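PDB 6FI9: transcriptional regulator ZitR from Lactococcus lactis subsp. cremoris, which represses the zit operon when zinc is present, binding as a homodimer to two palindromic operator sites in the zit promoter. Local coordinates for residues A[49-54]-A[90-95]. The protein carries 3 engineered substitutions. Numbering follows the deposited sequence.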
loop_
_atom_site.group_PDB
_atom_site.type_symbol
_atom_site.label_atom_id
_atom_site.label_comp_id
_atom_site.label_asym_id
_atom_site.label_seq_id
_atom_site.Cartn_x
_atom_site.Cartn_y
_atom_site.Cartn_z
ATOM N N VAL A 49 -24.466 13.129 -9.127
ATOM C CA VAL A 49 -24.990 13.315 -7.771
ATOM C C VAL A 49 -25.199 11.942 -7.125
ATOM O O VAL A 49 -26.095 11.187 -7.509
ATOM C CB VAL A 49 -26.219 14.264 -7.664
ATOM C CG1 VAL A 49 -25.784 15.723 -7.671
ATOM C CG2 VAL A 49 -27.246 14.000 -8.762
ATOM N N SER A 50 -24.304 11.597 -6.197
ATOM C CA SER A 50 -24.256 10.299 -5.534
ATOM C C SER A 50 -24.876 10.263 -4.135
ATOM O O SER A 50 -24.926 11.281 -3.447
ATOM C CB SER A 50 -22.812 9.802 -5.496
ATOM O OG SER A 50 -22.620 8.684 -4.644
ATOM N N THR A 51 -25.325 9.065 -3.721
ATOM C CA THR A 51 -25.893 8.778 -2.403
ATOM C C THR A 51 -24.759 8.333 -1.471
ATOM O O THR A 51 -23.663 8.037 -1.947
ATOM C CB THR A 51 -26.990 7.697 -2.498
ATOM O OG1 THR A 51 -26.450 6.506 -3.074
ATOM C CG2 THR A 51 -28.214 8.157 -3.282
ATOM N N ASN A 52 -25.026 8.263 -0.153
ATOM C CA ASN A 52 -24.059 7.850 0.873
ATOM C C ASN A 52 -23.502 6.439 0.628
ATOM O O ASN A 52 -22.359 6.154 0.995
ATOM C CB ASN A 52 -24.705 7.929 2.261
ATOM C CG ASN A 52 -23.745 8.249 3.386
ATOM O OD1 ASN A 52 -22.755 7.535 3.633
ATOM N ND2 ASN A 52 -24.030 9.328 4.110
ATOM N N ALA A 53 -24.315 5.573 -0.007
ATOM C CA ALA A 53 -23.994 4.183 -0.330
ATOM C C ALA A 53 -23.055 4.039 -1.525
ATOM O O ALA A 53 -22.118 3.243 -1.456
ATOM C CB ALA A 53 -25.273 3.397 -0.564
ATOM N N ARG A 54 -23.307 4.791 -2.618
ATOM C CA ARG A 54 -22.498 4.753 -3.840
ATOM C C ARG A 54 -21.070 5.254 -3.611
ATOM O O ARG A 54 -20.152 4.727 -4.234
ATOM C CB ARG A 54 -23.185 5.514 -4.986
ATOM C CG ARG A 54 -22.546 5.316 -6.361
ATOM C CD ARG A 54 -23.001 6.377 -7.342
ATOM N NE ARG A 54 -22.299 6.285 -8.623
ATOM C CZ ARG A 54 -21.513 7.236 -9.117
ATOM N NH1 ARG A 54 -21.322 8.365 -8.447
ATOM N NH2 ARG A 54 -20.919 7.069 -10.292
ATOM N N VAL A 90 -32.710 7.328 2.393
ATOM C CA VAL A 90 -31.902 7.832 1.284
ATOM C C VAL A 90 -31.413 9.268 1.540
ATOM O O VAL A 90 -32.212 10.174 1.796
ATOM C CB VAL A 90 -32.609 7.667 -0.099
ATOM C CG1 VAL A 90 -33.973 8.356 -0.145
ATOM C CG2 VAL A 90 -31.723 8.141 -1.248
ATOM N N VAL A 91 -30.081 9.445 1.477
ATOM C CA VAL A 91 -29.412 10.730 1.650
ATOM C C VAL A 91 -28.517 11.016 0.450
ATOM O O VAL A 91 -27.396 10.507 0.360
ATOM C CB VAL A 91 -28.694 10.930 3.018
ATOM C CG1 VAL A 91 -29.692 11.342 4.098
ATOM C CG2 VAL A 91 -27.889 9.695 3.447
ATOM N N LEU A 92 -29.056 11.787 -0.503
ATOM C CA LEU A 92 -28.363 12.179 -1.722
ATOM C C LEU A 92 -27.431 13.354 -1.444
ATOM O O LEU A 92 -27.774 14.249 -0.670
ATOM C CB LEU A 92 -29.372 12.554 -2.816
ATOM C CG LEU A 92 -29.225 11.851 -4.161
ATOM C CD1 LEU A 92 -30.412 12.135 -5.030
ATOM C CD2 LEU A 92 -27.980 12.308 -4.899
ATOM N N TRP A 93 -26.253 13.351 -2.080
ATOM C CA TRP A 93 -25.255 14.398 -1.907
ATOM C C TRP A 93 -25.002 15.188 -3.177
ATOM O O TRP A 93 -24.827 14.612 -4.254
ATOM C CB TRP A 93 -23.962 13.827 -1.326
ATOM C CG TRP A 93 -24.136 13.322 0.073
ATOM C CD1 TRP A 93 -24.400 12.039 0.458
ATOM C CD2 TRP A 93 -24.145 14.109 1.268
ATOM N NE1 TRP A 93 -24.541 11.974 1.823
ATOM C CE2 TRP A 93 -24.385 13.230 2.348
ATOM C CE3 TRP A 93 -23.959 15.477 1.536
ATOM C CZ2 TRP A 93 -24.427 13.671 3.676
ATOM C CZ3 TRP A 93 -23.995 15.912 2.851
ATOM C CH2 TRP A 93 -24.224 15.016 3.905
ATOM N N SER A 94 -25.011 16.521 -3.043
ATOM C CA SER A 94 -24.794 17.475 -4.130
ATOM C C SER A 94 -23.546 18.306 -3.868
ATOM O O SER A 94 -23.175 18.524 -2.710
ATOM C CB SER A 94 -26.010 18.385 -4.295
ATOM O OG SER A 94 -27.181 17.655 -4.623
ATOM N N LEU A 95 -22.897 18.765 -4.946
ATOM C CA LEU A 95 -21.683 19.572 -4.860
ATOM C C LEU A 95 -22.011 21.069 -4.871
ATOM O O LEU A 95 -22.852 21.511 -5.659
ATOM C CB LEU A 95 -20.731 19.210 -6.016
ATOM C CG LEU A 95 -19.247 19.430 -5.765
ATOM C CD1 LEU A 95 -18.643 18.270 -4.997
ATOM C CD2 LEU A 95 -18.502 19.621 -7.067
#
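In the winged helix-turn-helix domain of ZitR, S50 and T51, in the linker entering helix 52-59, lie against L92 and W93 of the second wing strand, 92-95. The linker pairs briefly, in a strand-like way, with the wing: a single bridge joins T51 to L92, whose CA atoms are 4.3 Å apart. Its firm bond runs from W93 N to S50 O at 2.8 Å. A weak one, 3.3 Å from N52 N to V91 O, adds a second link.

V49, L92 and the methyl of T51 supply apolar contacts beside the bridge. L92 CD2 packs 3.8 Å from V49 CB, and T51 CG2, anti to its own carbonyl carbon, packs on L92 CG at 3.9 Å. N52 runs alongside V91 and W93; its CB meets V91 CG2, while its ND2 comes 3.5 Å from W93 NE1 at the indole edge, the amide and ring planes 67° apart. Both nitrogens are donors, making this a van der Waals approach. W93 is large enough to reach, besides this linker, L45, I55 and L70 of three surrounding helices. S50 points its CB away from the strand, and its small hydroxyl bonds T51 O at 3.0 Å, on a lone pair in the carbonyl plane.

Strands 79-82 and 92-95 form the antiparallel wing, and the linker's one bridge is consistent with the short third strand of MarR-family winged helix-turn-helix domains.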